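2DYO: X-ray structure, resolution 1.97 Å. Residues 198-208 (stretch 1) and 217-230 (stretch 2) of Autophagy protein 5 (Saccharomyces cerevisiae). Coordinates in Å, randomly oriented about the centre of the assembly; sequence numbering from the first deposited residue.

Stretch 1 (198-208) SRPRHIPLIIQ
Stretch 2 (217-230) RISQPTISMTGVNP

Stretches 1 and 2 of this Autophagy protein 5 chain run antiparallel and bury 945 Å² between them, paired by regular strand at one end, by waters in the middle and by a turn gripped by arginine at the other. At Arg 217, extended (phi/psi -148/155), the carbonyl O receives a CA-H...O contact from Gln 208 CA at 3.3 Å. Ile 218 (-143/143) faces Gln 208 as a non-hydrogen-bonded pair, CA to CA 4.3 Å, both side chains on the same face of the sheet. Its all-trans side chain (chi1 178°, chi2 167°) places CD1 3.7 Å from Ile 206 CG2.

Ser 219 pairs with Ile 207, CA to CA 5.2 Å, through two backbone hydrogen bonds: Ile 207 N to Ser 219 O and Ser 219 N to Ile 207 O, each 2.8 Å. Their side chains occupy the other face, where the small p-rotamer serine leaves its OG 3.7 Å from Ile 207 CB. Beyond it the pairing loosens. Gln 220 (-136/78) offers its CA to Leu 205 O at 3.4 Å, and Pro 221, which has no amide hydrogen to donate, packs its CG 3.9 Å from Ile 207 CD1 and 4.3 Å from Leu 205 CD2.

Water fills the gap. Water 3 accepts from Leu 205 N (2.9 Å) and donates to Pro 221 O (2.6 Å); water 2 accepts from Ile 223 N (2.8 Å) and donates to Ile 203 O (2.8 Å). Thr 222 brings CG2 to 3.7 Å from His 202 CD2. Direct backbone hydrogen bonding resumes at Ile 223 (-128/106), whose O accepts from Ile 203 N at 3.1 Å; its buried mt side chain sets CD1 3.5 Å from Leu 205 CD2. Ser 224 forms a single bridge with His 202, CA to CA 4.5 Å, and its t-rotamer OG lies 2.7 Å from water 1, which also donates to Arg 201 O (2.6 Å).

Met 225 points toward stretch 1 and loses 86 Å² to it. Its N donates to Arg 201 O at 2.9 Å, while the flexible mmm side chain packs CG 3.2 Å from Ile 203 CG1. A type II turn follows to Val 228, closed by Val 228 N to Met 225 O at 3.2 Å; Gly 227 suits its positive phi (72/8). Thr 226 OG1 accepts from Arg 201 NH2 at 3.1 Å. The extended Arg 199 side chain reaches the turn's carbonyls with its guanidinium edge: NH2 donates to Val 228 O at 2.8 Å, and NH1 bonds weakly to Met 225 O at 3.1 Å.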

ATOM      1  N   SER A 198       2.694 -23.072  -1.593  1.00 46.34           N
ATOM      2  CA  SER A 198       3.577 -23.985  -0.876  1.00 47.05           C
ATOM      3  C   SER A 198       4.316 -23.218   0.217  1.00 45.56           C
ATOM      4  O   SER A 198       4.146 -22.006   0.346  1.00 46.32           O
ATOM      5  CB  SER A 198       4.591 -24.588  -1.847  1.00 47.86           C
ATOM      6  OG  SER A 198       5.428 -23.577  -2.382  1.00 52.20           O
ATOM      7  N   ARG A 199       5.135 -23.917   1.000  1.00 43.67           N
ATOM      8  CA  ARG A 199       5.889 -23.260   2.062  1.00 42.58           C
ATOM      9  C   ARG A 199       7.109 -22.550   1.471  1.00 40.35           C
ATOM     10  O   ARG A 199       7.936 -23.155   0.790  1.00 38.95           O
ATOM     11  CB  ARG A 199       6.323 -24.263   3.140  1.00 44.55           C
ATOM     12  CG  ARG A 199       6.766 -23.590   4.445  1.00 44.93           C
ATOM     13  CD  ARG A 199       6.756 -24.557   5.623  1.00 47.07           C
ATOM     14  NE  ARG A 199       6.926 -23.873   6.907  1.00 46.52           N
ATOM     15  CZ  ARG A 199       8.074 -23.368   7.350  1.00 46.35           C
ATOM     16  NH1 ARG A 199       9.179 -23.464   6.618  1.00 46.64           N
ATOM     17  NH2 ARG A 199       8.120 -22.761   8.528  1.00 44.99           N
ATOM     18  N   PRO A 200       7.228 -21.244   1.739  1.00 37.67           N
ATOM     19  CA  PRO A 200       8.296 -20.351   1.281  1.00 36.04           C
ATOM     20  C   PRO A 200       9.745 -20.814   1.438  1.00 35.18           C
ATOM     21  O   PRO A 200      10.126 -21.395   2.455  1.00 34.84           O
ATOM     22  CB  PRO A 200       8.036 -19.070   2.075  1.00 37.13           C
ATOM     23  CG  PRO A 200       6.556 -19.085   2.270  1.00 37.85           C
ATOM     24  CD  PRO A 200       6.301 -20.527   2.631  1.00 38.68           C
ATOM     25  N   ARG A 201      10.548 -20.545   0.413  1.00 31.78           N
ATOM     26  CA  ARG A 201      11.971 -20.856   0.438  1.00 30.27           C
ATOM     27  C   ARG A 201      12.633 -19.649   1.111  1.00 27.28           C
ATOM     28  O   ARG A 201      13.630 -19.775   1.828  1.00 25.48           O
ATOM     29  CB  ARG A 201      12.502 -21.018  -0.985  1.00 33.33           C
ATOM     30  CG  ARG A 201      12.221 -22.379  -1.606  1.00 40.38           C
ATOM     31  CD  ARG A 201      12.975 -23.452  -0.844  1.00 44.03           C
ATOM     32  NE  ARG A 201      13.147 -24.672  -1.623  1.00 48.57           N
ATOM     33  CZ  ARG A 201      14.188 -25.488  -1.494  1.00 48.74           C
ATOM     34  NH1 ARG A 201      14.274 -26.582  -2.236  1.00 51.50           N
ATOM     35  NH2 ARG A 201      15.153 -25.201  -0.628  1.00 47.83           N
ATOM     36  N   HIS A 202      12.053 -18.477   0.861  1.00 25.74           N
ATOM     37  CA  HIS A 202      12.510 -17.210   1.438  1.00 24.23           C
ATOM     38  C   HIS A 202      11.281 -16.341   1.656  1.00 22.76           C
ATOM     39  O   HIS A 202      10.244 -16.573   1.042  1.00 22.66           O
ATOM     40  CB  HIS A 202      13.463 -16.471   0.495  1.00 25.97           C
ATOM     41  CG  HIS A 202      14.830 -17.074   0.403  1.00 27.87           C
ATOM     42  ND1 HIS A 202      15.193 -17.948  -0.600  1.00 30.53           N
ATOM     43  CD2 HIS A 202      15.928 -16.912   1.177  1.00 28.76           C
ATOM     44  CE1 HIS A 202      16.458 -18.297  -0.440  1.00 32.07           C
ATOM     45  NE2 HIS A 202      16.927 -17.682   0.632  1.00 32.10           N
ATOM     46  N   ILE A 203      11.382 -15.339   2.522  1.00 22.93           N
ATOM     47  CA  ILE A 203      10.241 -14.457   2.757  1.00 22.21           C
ATOM     48  C   ILE A 203      10.425 -13.087   2.100  1.00 20.76           C
ATOM     49  O   ILE A 203      11.428 -12.405   2.338  1.00 19.29           O
ATOM     50  CB  ILE A 203       9.996 -14.206   4.272  1.00 23.06           C
ATOM     51  CG1 ILE A 203       9.689 -15.521   4.998  1.00 23.70           C
ATOM     52  CG2 ILE A 203       8.831 -13.225   4.455  1.00 23.18           C
ATOM     53  CD1 ILE A 203       8.355 -16.148   4.632  1.00 24.49           C
ATOM     54  N   PRO A 204       9.462 -12.676   1.255  1.00 19.94           N
ATOM     55  CA  PRO A 204       9.511 -11.379   0.575  1.00 20.63           C
ATOM     56  C   PRO A 204       9.141 -10.360   1.651  1.00 19.93           C
ATOM     57  O   PRO A 204       7.955 -10.096   1.890  1.00 20.68           O
ATOM     58  CB  PRO A 204       8.415 -11.494  -0.490  1.00 20.28           C
ATOM     59  CG  PRO A 204       8.277 -12.989  -0.705  1.00 23.25           C
ATOM     60  CD  PRO A 204       8.380 -13.511   0.704  1.00 21.27           C
ATOM     61  N   LEU A 205      10.156  -9.813   2.305  1.00 18.50           N
ATOM     62  CA  LEU A 205       9.952  -8.856   3.383  1.00 19.68           C
ATOM     63  C   LEU A 205      10.635  -7.521   3.138  1.00 19.95           C
ATOM     64  O   LEU A 205      11.804  -7.466   2.759  1.00 21.53           O
ATOM     65  CB  LEU A 205      10.486  -9.443   4.694  1.00 17.67           C
ATOM     66  CG  LEU A 205      10.483  -8.531   5.927  1.00 21.80           C
ATOM     67  CD1 LEU A 205       9.045  -8.280   6.384  1.00 19.84           C
ATOM     68  CD2 LEU A 205      11.295  -9.192   7.059  1.00 19.85           C
ATOM     69  N   ILE A 206       9.890  -6.448   3.364  1.00 18.12           N
ATOM     70  CA  ILE A 206      10.415  -5.105   3.229  1.00 19.02           C
ATOM     71  C   ILE A 206      10.217  -4.465   4.597  1.00 20.61           C
ATOM     72  O   ILE A 206       9.131  -4.554   5.179  1.00 18.65           O
ATOM     73  CB  ILE A 206       9.661  -4.303   2.146  1.00 19.75           C
ATOM     74  CG1 ILE A 206      10.058  -4.840   0.766  1.00 20.97           C
ATOM     75  CG2 ILE A 206       9.981  -2.811   2.279  1.00 17.87           C
ATOM     76  CD1 ILE A 206       9.330  -4.215  -0.398  1.00 26.21           C
ATOM     77  N   ILE A 207      11.277  -3.857   5.117  1.00 20.55           N
ATOM     78  CA  ILE A 207      11.234  -3.211   6.430  1.00 20.76           C
ATOM     79  C   ILE A 207      11.482  -1.726   6.257  1.00 22.65           C
ATOM     80  O   ILE A 207      12.457  -1.330   5.628  1.00 20.59           O
ATOM     81  CB  ILE A 207      12.317  -3.781   7.366  1.00 20.84           C
ATOM     82  CG1 ILE A 207      12.130  -5.294   7.519  1.00 20.94           C
ATOM     83  CG2 ILE A 207      12.235  -3.096   8.725  1.00 23.49           C
ATOM     84  CD1 ILE A 207      13.234  -5.984   8.322  1.00 20.92           C
ATOM     85  N   GLN A 208      10.599  -0.906   6.815  1.00 23.39           N
ATOM     86  CA  GLN A 208      10.736   0.540   6.694  1.00 26.58           C
ATOM     87  C   GLN A 208      10.512   1.235   8.028  1.00 26.81           C
ATOM     88  O   GLN A 208       9.930   0.659   8.945  1.00 26.18           O
ATOM     89  CB  GLN A 208       9.712   1.082   5.684  1.00 25.22           C
ATOM     90  CG  GLN A 208       8.256   1.007   6.181  1.00 27.56           C
ATOM     91  CD  GLN A 208       7.254   1.610   5.201  1.00 30.14           C
ATOM     92  OE1 GLN A 208       7.618   2.050   4.114  1.00 30.55           O
ATOM     93  NE2 GLN A 208       5.985   1.630   5.588  1.00 28.99           N
ATOM     94  N   ARG A 217      14.337   4.999   6.352  1.00 45.93           N
ATOM     95  CA  ARG A 217      15.142   3.967   5.715  1.00 43.92           C
ATOM     96  C   ARG A 217      14.281   2.757   5.396  1.00 40.97           C
ATOM     97  O   ARG A 217      13.248   2.522   6.023  1.00 40.82           O
ATOM     98  CB  ARG A 217      16.344   3.567   6.574  1.00 44.63           C
ATOM     99  CG  ARG A 217      16.024   2.805   7.827  1.00 46.36           C
ATOM    100  CD  ARG A 217      16.758   3.405   9.009  1.00 48.73           C
ATOM    101  NE  ARG A 217      17.444   2.384   9.790  1.00 50.25           N
ATOM    102  CZ  ARG A 217      17.942   2.576  11.008  1.00 50.10           C
ATOM    103  NH1 ARG A 217      18.549   1.579  11.629  1.00 49.58           N
ATOM    104  NH2 ARG A 217      17.830   3.757  11.607  1.00 50.50           N
ATOM    105  N   ILE A 218      14.714   2.004   4.395  1.00 37.60           N
ATOM    106  CA  ILE A 218      13.986   0.837   3.935  1.00 34.95           C
ATOM    107  C   ILE A 218      14.991  -0.246   3.548  1.00 32.00           C
ATOM    108  O   ILE A 218      16.064   0.047   3.016  1.00 29.25           O
ATOM    109  CB  ILE A 218      13.113   1.240   2.734  1.00 35.67           C
ATOM    110  CG1 ILE A 218      12.360   0.037   2.168  1.00 36.49           C
ATOM    111  CG2 ILE A 218      13.982   1.903   1.685  1.00 36.41           C
ATOM    112  CD1 ILE A 218      11.261   0.442   1.198  1.00 37.83           C
ATOM    113  N   SER A 219      14.650  -1.495   3.831  1.00 25.62           N
ATOM    114  CA  SER A 219      15.537  -2.600   3.517  1.00 25.34           C
ATOM    115  C   SER A 219      14.731  -3.828   3.128  1.00 23.47           C
ATOM    116  O   SER A 219      13.548  -3.937   3.454  1.00 23.23           O
ATOM    117  CB  SER A 219      16.410  -2.921   4.730  1.00 26.27           C
ATOM    118  OG  SER A 219      15.606  -3.345   5.813  1.00 26.52           O
ATOM    119  N   GLN A 220      15.382  -4.748   2.430  1.00 20.99           N
ATOM    120  CA  GLN A 220      14.750  -5.981   1.991  1.00 21.60           C
ATOM    121  C   GLN A 220      15.752  -7.094   2.280  1.00 23.71           C
ATOM    122  O   GLN A 220      16.445  -7.573   1.390  1.00 22.56           O
ATOM    123  CB  GLN A 220      14.425  -5.904   0.492  1.00 22.58           C
ATOM    124  CG  GLN A 220      13.822  -7.175  -0.096  1.00 22.91           C
ATOM    125  CD  GLN A 220      13.549  -7.067  -1.590  1.00 27.26           C
ATOM    126  OE1 GLN A 220      13.313  -8.071  -2.264  1.00 28.18           O
ATOM    127  NE2 GLN A 220      13.578  -5.848  -2.112  1.00 27.03           N
ATOM    128  N   PRO A 221      15.841  -7.508   3.552  1.00 24.22           N
ATOM    129  CA  PRO A 221      16.759  -8.559   3.994  1.00 25.80           C
ATOM    130  C   PRO A 221      16.409  -9.936   3.451  1.00 26.26           C
ATOM    131  O   PRO A 221      15.238 -10.257   3.243  1.00 28.55           O
ATOM    132  CB  PRO A 221      16.645  -8.488   5.512  1.00 26.49           C
ATOM    133  CG  PRO A 221      15.187  -8.155   5.702  1.00 26.13           C
ATOM    134  CD  PRO A 221      14.964  -7.077   4.656  1.00 23.67           C
ATOM    135  N   THR A 222      17.433 -10.742   3.205  1.00 27.21           N
ATOM    136  CA  THR A 222      17.235 -12.096   2.710  1.00 29.55           C
ATOM    137  C   THR A 222      16.971 -12.973   3.930  1.00 30.10           C
ATOM    138  O   THR A 222      17.794 -13.036   4.844  1.00 31.85           O
ATOM    139  CB  THR A 222      18.493 -12.637   2.000  1.00 30.20           C
ATOM    140  OG1 THR A 222      18.850 -11.768   0.921  1.00 29.48           O
ATOM    141  CG2 THR A 222      18.231 -14.037   1.456  1.00 31.18           C
ATOM    142  N   ILE A 223      15.828 -13.645   3.943  1.00 29.86           N
ATOM    143  CA  ILE A 223      15.464 -14.501   5.066  1.00 29.36           C
ATOM    144  C   ILE A 223      15.073 -15.898   4.592  1.00 29.02           C
ATOM    145  O   ILE A 223      13.999 -16.093   4.019  1.00 27.69           O
ATOM    146  CB  ILE A 223      14.310 -13.868   5.856  1.00 31.77           C
ATOM    147  CG1 ILE A 223      14.785 -12.537   6.452  1.00 32.72           C
ATOM    148  CG2 ILE A 223      13.822 -14.821   6.945  1.00 32.01           C
ATOM    149  CD1 ILE A 223      13.710 -11.753   7.147  1.00 33.86           C
ATOM    150  N   SER A 224      15.961 -16.862   4.828  1.00 27.48           N
ATOM    151  CA  SER A 224      15.735 -18.249   4.426  1.00 29.91           C
ATOM    152  C   SER A 224      14.675 -18.917   5.305  1.00 28.62           C
ATOM    153  O   SER A 224      14.672 -18.748   6.523  1.00 30.32           O
ATOM    154  CB  SER A 224      17.048 -19.038   4.507  1.00 31.13           C
ATOM    155  OG  SER A 224      16.882 -20.366   4.032  1.00 31.99           O
ATOM    156  N   MET A 225      13.784 -19.682   4.685  1.00 28.38           N
ATOM    157  CA  MET A 225      12.716 -20.357   5.417  1.00 26.88           C
ATOM    158  C   MET A 225      12.790 -21.871   5.321  1.00 24.76           C
ATOM    159  O   MET A 225      12.033 -22.577   5.989  1.00 26.31           O
ATOM    160  CB  MET A 225      11.351 -19.900   4.893  1.00 28.37           C
ATOM    161  CG  MET A 225      11.049 -18.443   5.142  1.00 31.17           C
ATOM    162  SD  MET A 225      10.983 -18.078   6.901  1.00 33.69           S
ATOM    163  CE  MET A 225       9.462 -18.916   7.364  1.00 31.20           C
ATOM    164  N   THR A 226      13.696 -22.370   4.490  1.00 23.50           N
ATOM    165  CA  THR A 226      13.830 -23.804   4.305  1.00 25.20           C
ATOM    166  C   THR A 226      14.201 -24.513   5.605  1.00 23.89           C
ATOM    167  O   THR A 226      15.245 -24.246   6.188  1.00 24.58           O
ATOM    168  CB  THR A 226      14.890 -24.121   3.231  1.00 28.60           C
ATOM    169  OG1 THR A 226      14.470 -23.578   1.969  1.00 30.14           O
ATOM    170  CG2 THR A 226      15.075 -25.626   3.091  1.00 28.90           C
ATOM    171  N   GLY A 227      13.321 -25.397   6.061  1.00 24.17           N
ATOM    172  CA  GLY A 227      13.574 -26.161   7.273  1.00 23.51           C
ATOM    173  C   GLY A 227      13.512 -25.429   8.600  1.00 23.64           C
ATOM    174  O   GLY A 227      13.865 -26.004   9.640  1.00 21.67           O
ATOM    175  N   VAL A 228      13.069 -24.174   8.580  1.00 20.93           N
ATOM    176  CA  VAL A 228      12.972 -23.383   9.803  1.00 21.42           C
ATOM    177  C   VAL A 228      11.620 -22.695   9.926  1.00 20.43           C
ATOM    178  O   VAL A 228      10.860 -22.612   8.963  1.00 20.41           O
ATOM    179  CB  VAL A 228      14.102 -22.328   9.882  1.00 22.78           C
ATOM    180  CG1 VAL A 228      15.458 -23.029  10.002  1.00 22.50           C
ATOM    181  CG2 VAL A 228      14.077 -21.435   8.644  1.00 23.55           C
ATOM    182  N   ASN A 229      11.320 -22.205  11.120  1.00 21.21           N
ATOM    183  CA  ASN A 229      10.039 -21.557  11.380  1.00 22.69           C
ATOM    184  C   ASN A 229      10.302 -20.390  12.332  1.00 21.35           C
ATOM    185  O   ASN A 229       9.832 -20.383  13.467  1.00 21.33           O
ATOM    186  CB  ASN A 229       9.102 -22.576  12.035  1.00 24.45           C
ATOM    187  CG  ASN A 229       7.648 -22.151  11.998  1.00 28.42           C
ATOM    188  OD1 ASN A 229       6.804 -22.742  12.675  1.00 32.35           O
ATOM    189  ND2 ASN A 229       7.343 -21.141  11.198  1.00 24.69           N
ATOM    190  N   PRO A 230      11.050 -19.378  11.872  1.00 20.48           N
ATOM    191  CA  PRO A 230      11.368 -18.222  12.713  1.00 21.05           C
ATOM    192  C   PRO A 230      10.221 -17.303  13.118  1.00 21.55           C
ATOM    193  O   PRO A 230       9.223 -17.159  12.409  1.00 21.23           O
ATOM    194  CB  PRO A 230      12.425 -17.481  11.892  1.00 21.71           C
ATOM    195  CG  PRO A 230      11.990 -17.732  10.497  1.00 23.58           C
ATOM    196  CD  PRO A 230      11.617 -19.215  10.522  1.00 21.86           C
TER
HETATM  197  O   HOH W   1      15.851 -21.189   1.725  1.00 38.04           O
HETATM  198  O   HOH W   2      14.042 -13.201   1.812  1.00 22.34           O
HETATM  199  O   HOH W   3      13.031  -9.525   2.023  1.00 20.10           O